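Local coordinates for putative metal-dependent isothiocyanate hydrolase SaxA (Pectobacterium carotovorum, PDB 6BRM), which probably hydrolyses isothiocyanates as a zinc-dependent enzyme of the metallo-beta-lactamase superfamily, at residues B[179-191]-B[215-229]. Residues are numbered along the deposited sequence; the frame is centred on the assembly and turned at random.
Sequences KPEIVVLNTGYAV and ATIVASHMESINHCL. With ZN (zinc ion), chain M.
His221, the first residue after strand 216-220, meets Asn186 at the C-terminal end of the parallel strand 182-186; the axes of the two strands approach to 4.8 Å. Their backbone ladder starts with Thr216 N on Glu181 O and continues with Val183 N on Thr216 O (3.1 Å), Val218 N on Val183 O and Leu185 N on Val218 O. Thr187 N closes it on Ser220 O at 2.7 Å, and Thr187 OG1 adds a weak bond to the same oxygen. On one face of the sheet Ile182, Val184 and Val218 lie side by side; on the other, Leu185 CD1 packs against Ile217 CG2 at 3.5 Å, with helix 169-178 covering Val183 and Leu185. From its CB, which rests 3.4 Å from Asn186 CB, the His221 side chain swings CG opposite the backbone N (chi1 -158°), still against Asn186 CB, and carries the ring past the asparagine amide. His221 CD2 comes 3.4 Å from Asn186 ND2, the amide and ring planes 41° apart; Cys228 SG sits at the ring edge, in plane; and His221 NE2 at the tip binds zinc at 2.2 Å. Two waters, Asp71, His72 and Asp164 complete that metal's shell. Asn186 ND2 donates a hydrogen bond to Asp164 OD1, a second-shell bond that probably steadies the carboxylate joining both zincs. Beyond the histidine, Met222 SD lies 3.3 Å from Thr187 O, and its side chain reaches helix 232-241. Metal ligands set on loops at strand ends, here at the C-terminal ends of two neighbouring parallel strands, are characteristic of the dinuclear zinc site in the αβ/βα metallo-beta-lactamase fold.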
ATOM      1  N   LYS B 179       4.198  -1.132  16.643  1.00 47.21           N
ATOM      2  CA  LYS B 179       3.628  -0.534  17.866  1.00 50.26           C
ATOM      3  C   LYS B 179       4.513   0.557  18.485  1.00 50.85           C
ATOM      4  O   LYS B 179       4.969   0.419  19.626  1.00 50.74           O
ATOM      5  CB  LYS B 179       3.297  -1.628  18.895  1.00 51.75           C
ATOM      6  CG  LYS B 179       2.351  -2.702  18.365  1.00 52.58           C
ATOM      7  CD  LYS B 179       1.368  -3.198  19.418  1.00 52.56           C
ATOM      8  CE  LYS B 179       0.215  -2.224  19.618  1.00 53.46           C
ATOM      9  NZ  LYS B 179      -0.878  -2.798  20.449  1.00 53.94           N
ATOM     10  N   PRO B 180       4.763   1.647  17.729  1.00 52.64           N
ATOM     11  CA  PRO B 180       5.695   2.667  18.210  1.00 53.11           C
ATOM     12  C   PRO B 180       5.116   3.509  19.341  1.00 53.54           C
ATOM     13  O   PRO B 180       3.942   3.874  19.293  1.00 55.10           O
ATOM     14  CB  PRO B 180       5.940   3.547  16.970  1.00 52.97           C
ATOM     15  CG  PRO B 180       5.224   2.890  15.833  1.00 52.75           C
ATOM     16  CD  PRO B 180       4.163   2.041  16.442  1.00 52.58           C
ATOM     17  N   GLU B 181       5.937   3.804  20.346  1.00 54.75           N
ATOM     18  CA  GLU B 181       5.574   4.780  21.380  1.00 57.26           C
ATOM     19  C   GLU B 181       5.616   6.214  20.824  1.00 55.39           C
ATOM     20  O   GLU B 181       4.924   7.095  21.332  1.00 54.36           O
ATOM     21  CB  GLU B 181       6.489   4.658  22.611  1.00 60.37           C
ATOM     22  CG  GLU B 181       6.363   3.341  23.377  1.00 62.59           C
ATOM     23  CD  GLU B 181       7.485   2.356  23.077  1.00 66.42           C
ATOM     24  OE1 GLU B 181       8.556   2.452  23.717  1.00 68.77           O
ATOM     25  OE2 GLU B 181       7.293   1.473  22.213  1.00 70.09           O
ATOM     26  N   ILE B 182       6.431   6.434  19.790  1.00 54.89           N
ATOM     27  CA  ILE B 182       6.564   7.734  19.126  1.00 54.53           C
ATOM     28  C   ILE B 182       6.274   7.585  17.631  1.00 51.53           C
ATOM     29  O   ILE B 182       6.929   6.797  16.945  1.00 49.44           O
ATOM     30  CB  ILE B 182       7.992   8.303  19.295  1.00 56.50           C
ATOM     31  CG1 ILE B 182       8.356   8.437  20.783  1.00 57.36           C
ATOM     32  CG2 ILE B 182       8.129   9.656  18.599  1.00 57.02           C
ATOM     33  CD1 ILE B 182       9.846   8.447  21.033  1.00 58.48           C
ATOM     34  N   VAL B 183       5.302   8.349  17.136  1.00 51.05           N
ATOM     35  CA  VAL B 183       4.967   8.386  15.711  1.00 50.19           C
ATOM     36  C   VAL B 183       5.138   9.821  15.210  1.00 48.74           C
ATOM     37  O   VAL B 183       4.375  10.704  15.601  1.00 49.06           O
ATOM     38  CB  VAL B 183       3.525   7.890  15.453  1.00 50.69           C
ATOM     39  CG1 VAL B 183       3.252   7.765  13.960  1.00 51.54           C
ATOM     40  CG2 VAL B 183       3.299   6.542  16.123  1.00 51.17           C
ATOM     41  N   VAL B 184       6.139  10.045  14.354  1.00 47.34           N
ATOM     42  CA  VAL B 184       6.407  11.367  13.778  1.00 46.96           C
ATOM     43  C   VAL B 184       5.662  11.495  12.444  1.00 47.12           C
ATOM     44  O   VAL B 184       5.970  10.776  11.489  1.00 46.34           O
ATOM     45  CB  VAL B 184       7.920  11.614  13.557  1.00 47.14           C
ATOM     46  CG1 VAL B 184       8.177  13.064  13.147  1.00 47.21           C
ATOM     47  CG2 VAL B 184       8.715  11.272  14.809  1.00 47.32           C
ATOM     48  N   LEU B 185       4.688  12.405  12.387  1.00 48.23           N
ATOM     49  CA  LEU B 185       3.867  12.618  11.189  1.00 49.61           C
ATOM     50  C   LEU B 185       4.258  13.893  10.449  1.00 51.19           C
ATOM     51  O   LEU B 185       4.669  14.882  11.068  1.00 50.39           O
ATOM     52  CB  LEU B 185       2.388  12.707  11.562  1.00 50.01           C
ATOM     53  CG  LEU B 185       1.806  11.603  12.440  1.00 49.74           C
ATOM     54  CD1 LEU B 185       0.332  11.875  12.680  1.00 49.71           C
ATOM     55  CD2 LEU B 185       2.004  10.230  11.826  1.00 49.49           C
ATOM     56  N   ASN B 186       4.115  13.849   9.124  1.00 51.84           N
ATOM     57  CA  ASN B 186       4.286  15.014   8.257  1.00 51.08           C
ATOM     58  C   ASN B 186       2.915  15.651   8.029  1.00 52.07           C
ATOM     59  O   ASN B 186       2.220  15.320   7.066  1.00 53.23           O
ATOM     60  CB  ASN B 186       4.935  14.595   6.934  1.00 49.83           C
ATOM     61  CG  ASN B 186       6.382  14.154   7.105  1.00 49.97           C
ATOM     62  OD1 ASN B 186       6.910  14.102   8.220  1.00 49.09           O
ATOM     63  ND2 ASN B 186       7.034  13.839   5.994  1.00 48.54           N
ATOM     64  N   THR B 187       2.535  16.555   8.937  1.00 53.81           N
ATOM     65  CA  THR B 187       1.193  17.159   8.977  1.00 54.48           C
ATOM     66  C   THR B 187       1.164  18.561   8.345  1.00 56.45           C
ATOM     67  O   THR B 187       0.737  19.538   8.966  1.00 56.32           O
ATOM     68  CB  THR B 187       0.669  17.239  10.427  1.00 54.17           C
ATOM     69  OG1 THR B 187       1.629  17.916  11.245  1.00 54.45           O
ATOM     70  CG2 THR B 187       0.429  15.858  10.990  1.00 54.36           C
ATOM     71  N   GLY B 188       1.615  18.645   7.098  1.00 57.31           N
ATOM     72  CA  GLY B 188       1.571  19.886   6.333  1.00 58.13           C
ATOM     73  C   GLY B 188       0.209  20.207   5.757  1.00 58.51           C
ATOM     74  O   GLY B 188      -0.141  21.381   5.608  1.00 58.15           O
ATOM     75  N   TYR B 189      -0.553  19.163   5.434  1.00 59.38           N
ATOM     76  CA  TYR B 189      -1.828  19.284   4.719  1.00 59.23           C
ATOM     77  C   TYR B 189      -1.669  20.049   3.396  1.00 59.09           C
ATOM     78  O   TYR B 189      -2.457  20.942   3.070  1.00 61.96           O
ATOM     79  CB  TYR B 189      -2.915  19.896   5.620  1.00 58.51           C
ATOM     80  CG  TYR B 189      -4.330  19.548   5.196  1.00 59.50           C
ATOM     81  CD1 TYR B 189      -4.789  18.227   5.238  1.00 59.41           C
ATOM     82  CD2 TYR B 189      -5.219  20.535   4.757  1.00 59.72           C
ATOM     83  CE1 TYR B 189      -6.083  17.900   4.853  1.00 59.87           C
ATOM     84  CE2 TYR B 189      -6.518  20.217   4.373  1.00 59.14           C
ATOM     85  CZ  TYR B 189      -6.946  18.900   4.422  1.00 59.34           C
ATOM     86  OH  TYR B 189      -8.229  18.577   4.040  1.00 58.38           O
ATOM     87  N   ALA B 190      -0.623  19.697   2.652  1.00 58.27           N
ATOM     88  CA  ALA B 190      -0.498  20.097   1.259  1.00 58.84           C
ATOM     89  C   ALA B 190      -1.589  19.378   0.480  1.00 58.93           C
ATOM     90  O   ALA B 190      -1.826  18.189   0.698  1.00 57.33           O
ATOM     91  CB  ALA B 190       0.876  19.742   0.712  1.00 58.34           C
ATOM     92  N   VAL B 191      -2.258  20.108  -0.408  1.00 61.51           N
ATOM     93  CA  VAL B 191      -3.424  19.592  -1.116  1.00 62.63           C
ATOM     94  C   VAL B 191      -3.246  19.775  -2.623  1.00 62.94           C
ATOM     95  O   VAL B 191      -2.782  20.822  -3.076  1.00 64.68           O
ATOM     96  CB  VAL B 191      -4.725  20.256  -0.585  1.00 64.69           C
ATOM     97  CG1 VAL B 191      -4.872  21.698  -1.065  1.00 65.73           C
ATOM     98  CG2 VAL B 191      -5.951  19.431  -0.951  1.00 65.86           C
ATOM     99  N   ALA B 215       0.603   5.892  22.238  1.00 64.47           N
ATOM    100  CA  ALA B 215       1.598   6.635  21.472  1.00 62.09           C
ATOM    101  C   ALA B 215       1.515   8.148  21.654  1.00 60.41           C
ATOM    102  O   ALA B 215       0.490   8.688  22.082  1.00 60.80           O
ATOM    103  CB  ALA B 215       1.480   6.287  19.994  1.00 62.34           C
ATOM    104  N   THR B 216       2.620   8.808  21.320  1.00 57.95           N
ATOM    105  CA  THR B 216       2.740  10.261  21.348  1.00 56.85           C
ATOM    106  C   THR B 216       3.065  10.721  19.933  1.00 54.27           C
ATOM    107  O   THR B 216       3.976  10.181  19.307  1.00 53.61           O
ATOM    108  CB  THR B 216       3.878  10.702  22.291  1.00 57.46           C
ATOM    109  OG1 THR B 216       3.799   9.969  23.520  1.00 56.93           O
ATOM    110  CG2 THR B 216       3.794  12.195  22.585  1.00 57.50           C
ATOM    111  N   ILE B 217       2.332  11.716  19.434  1.00 52.85           N
ATOM    112  CA  ILE B 217       2.504  12.196  18.058  1.00 52.11           C
ATOM    113  C   ILE B 217       3.392  13.443  18.029  1.00 51.79           C
ATOM    114  O   ILE B 217       3.090  14.432  18.695  1.00 52.99           O
ATOM    115  CB  ILE B 217       1.153  12.535  17.375  1.00 51.10           C
ATOM    116  CG1 ILE B 217       0.085  11.465  17.663  1.00 50.75           C
ATOM    117  CG2 ILE B 217       1.342  12.720  15.872  1.00 50.60           C
ATOM    118  CD1 ILE B 217       0.489  10.038  17.343  1.00 50.64           C
ATOM    119  N   VAL B 218       4.477  13.384  17.259  1.00 51.72           N
ATOM    120  CA  VAL B 218       5.305  14.557  16.964  1.00 51.44           C
ATOM    121  C   VAL B 218       4.920  15.094  15.583  1.00 51.42           C
ATOM    122  O   VAL B 218       5.163  14.439  14.568  1.00 51.24           O
ATOM    123  CB  VAL B 218       6.811  14.216  17.000  1.00 52.47           C
ATOM    124  CG1 VAL B 218       7.658  15.425  16.606  1.00 51.61           C
ATOM    125  CG2 VAL B 218       7.205  13.702  18.380  1.00 52.90           C
ATOM    126  N   ALA B 219       4.315  16.283  15.558  1.00 50.97           N
ATOM    127  CA  ALA B 219       3.929  16.939  14.309  1.00 50.02           C
ATOM    128  C   ALA B 219       5.149  17.556  13.630  1.00 49.98           C
ATOM    129  O   ALA B 219       6.068  18.035  14.301  1.00 49.53           O
ATOM    130  CB  ALA B 219       2.874  18.002  14.575  1.00 51.52           C
ATOM    131  N   SER B 220       5.147  17.538  12.297  1.00 48.77           N
ATOM    132  CA  SER B 220       6.277  18.005  11.490  1.00 48.01           C
ATOM    133  C   SER B 220       5.815  18.286  10.060  1.00 49.17           C
ATOM    134  O   SER B 220       4.653  18.053   9.729  1.00 50.29           O
ATOM    135  CB  SER B 220       7.398  16.955  11.497  1.00 47.86           C
ATOM    136  OG  SER B 220       8.534  17.376  10.749  1.00 46.85           O
ATOM    137  N   HIS B 221       6.726  18.798   9.233  1.00 49.78           N
ATOM    138  CA  HIS B 221       6.460  19.092   7.816  1.00 50.88           C
ATOM    139  C   HIS B 221       5.415  20.215   7.645  1.00 53.09           C
ATOM    140  O   HIS B 221       4.519  20.106   6.805  1.00 55.21           O
ATOM    141  CB  HIS B 221       6.044  17.799   7.075  1.00 49.44           C
ATOM    142  CG  HIS B 221       6.241  17.838   5.588  1.00 48.09           C
ATOM    143  ND1 HIS B 221       5.689  18.811   4.783  1.00 48.47           N
ATOM    144  CD2 HIS B 221       6.892  16.992   4.754  1.00 47.80           C
ATOM    145  CE1 HIS B 221       6.018  18.578   3.524  1.00 48.53           C
ATOM    146  NE2 HIS B 221       6.741  17.472   3.476  1.00 47.45           N
ATOM    147  N   MET B 222       5.538  21.290   8.428  1.00 54.09           N
ATOM    148  CA  MET B 222       4.647  22.462   8.288  1.00 55.66           C
ATOM    149  C   MET B 222       5.306  23.803   8.645  1.00 55.43           C
ATOM    150  O   MET B 222       6.272  23.844   9.405  1.00 53.04           O
ATOM    151  CB  MET B 222       3.359  22.261   9.096  1.00 56.72           C
ATOM    152  CG  MET B 222       3.549  21.956  10.570  1.00 57.41           C
ATOM    153  SD  MET B 222       1.993  21.485  11.361  1.00 57.68           S
ATOM    154  CE  MET B 222       2.608  20.937  12.948  1.00 58.62           C
ATOM    155  N   GLU B 223       4.761  24.885   8.076  1.00 57.02           N
ATOM    156  CA  GLU B 223       5.285  26.263   8.218  1.00 57.33           C
ATOM    157  C   GLU B 223       6.724  26.396   7.708  1.00 59.14           C
ATOM    158  O   GLU B 223       7.611  26.899   8.408  1.00 60.34           O
ATOM    159  CB  GLU B 223       5.168  26.761   9.664  1.00 56.97           C
ATOM    160  CG  GLU B 223       3.757  26.704  10.224  1.00 56.82           C
ATOM    161  CD  GLU B 223       3.627  27.406  11.562  1.00 56.75           C
ATOM    162  OE1 GLU B 223       4.601  27.419  12.342  1.00 59.41           O
ATOM    163  OE2 GLU B 223       2.538  27.938  11.842  1.00 56.80           O
ATOM    164  N   SER B 224       6.929  25.932   6.478  1.00 59.30           N
ATOM    165  CA  SER B 224       8.259  25.870   5.852  1.00 58.12           C
ATOM    166  C   SER B 224       8.198  26.056   4.339  1.00 57.61           C
ATOM    167  O   SER B 224       9.029  26.769   3.777  1.00 58.43           O
ATOM    168  CB  SER B 224       8.935  24.541   6.169  1.00 58.50           C
ATOM    169  OG  SER B 224       8.981  24.305   7.563  1.00 60.99           O
ATOM    170  N   ILE B 225       7.257  25.377   3.682  1.00 57.00           N
ATOM    171  CA  ILE B 225       6.904  25.670   2.290  1.00 59.14           C
ATOM    172  C   ILE B 225       5.437  26.105   2.242  1.00 60.80           C
ATOM    173  O   ILE B 225       4.601  25.552   2.960  1.00 62.18           O
ATOM    174  CB  ILE B 225       7.205  24.483   1.334  1.00 58.98           C
ATOM    175  CG1 ILE B 225       6.255  23.298   1.559  1.00 59.75           C
ATOM    176  CG2 ILE B 225       8.658  24.040   1.491  1.00 59.22           C
ATOM    177  CD1 ILE B 225       6.601  22.070   0.741  1.00 60.23           C
ATOM    178  N   ASN B 226       5.136  27.097   1.401  1.00 61.22           N
ATOM    179  CA  ASN B 226       3.797  27.715   1.357  1.00 63.27           C
ATOM    180  C   ASN B 226       2.632  26.784   0.981  1.00 61.97           C
ATOM    181  O   ASN B 226       1.479  27.080   1.303  1.00 61.85           O
ATOM    182  CB  ASN B 226       3.793  28.960   0.443  1.00 64.76           C
ATOM    183  CG  ASN B 226       4.001  28.628  -1.032  1.00 65.80           C
ATOM    184  OD1 ASN B 226       4.603  27.613  -1.382  1.00 67.52           O
ATOM    185  ND2 ASN B 226       3.513  29.505  -1.903  1.00 67.22           N
ATOM    186  N   HIS B 227       2.934  25.667   0.321  1.00 59.66           N
ATOM    187  CA  HIS B 227       1.906  24.725  -0.139  1.00 59.20           C
ATOM    188  C   HIS B 227       1.285  23.908   1.002  1.00 58.73           C
ATOM    189  O   HIS B 227       0.160  23.423   0.870  1.00 58.36           O
ATOM    190  CB  HIS B 227       2.479  23.801  -1.215  1.00 59.01           C
ATOM    191  CG  HIS B 227       3.117  24.537  -2.352  1.00 58.26           C
ATOM    192  ND1 HIS B 227       2.388  25.142  -3.350  1.00 58.07           N
ATOM    193  CD2 HIS B 227       4.418  24.788  -2.631  1.00 57.72           C
ATOM    194  CE1 HIS B 227       3.211  25.720  -4.207  1.00 57.87           C
ATOM    195  NE2 HIS B 227       4.449  25.522  -3.792  1.00 57.75           N
ATOM    196  N   CYS B 228       2.014  23.761   2.110  1.00 57.56           N
ATOM    197  CA  CYS B 228       1.491  23.130   3.325  1.00 56.89           C
ATOM    198  C   CYS B 228       0.543  24.092   4.053  1.00 55.88           C
ATOM    199  O   CYS B 228       0.990  25.068   4.661  1.00 53.86           O
ATOM    200  CB  CYS B 228       2.647  22.713   4.247  1.00 57.10           C
ATOM    201  SG  CYS B 228       3.832  21.572   3.482  1.00 58.19           S
ATOM    202  N   LEU B 229      -0.756  23.795   4.000  1.00 56.52           N
ATOM    203  CA  LEU B 229      -1.811  24.711   4.470  1.00 57.29           C
ATOM    204  C   LEU B 229      -2.173  24.629   5.963  1.00 58.07           C
ATOM    205  O   LEU B 229      -2.989  25.426   6.432  1.00 58.16           O
ATOM    206  CB  LEU B 229      -3.088  24.502   3.643  1.00 57.11           C
ATOM    207  CG  LEU B 229      -2.965  24.684   2.127  1.00 57.36           C
ATOM    208  CD1 LEU B 229      -4.264  24.291   1.443  1.00 57.08           C
ATOM    209  CD2 LEU B 229      -2.583  26.113   1.771  1.00 57.85           C
TER
HETATM  210 ZN    ZN M 302       7.196  16.743   1.433  1.00 52.75          ZN
HETATM  211  O   HOH W   1       7.556  16.677  -0.742  1.00 47.57           O
HETATM  212  O   HOH W   2       5.220  17.462   0.783  1.00 46.81           O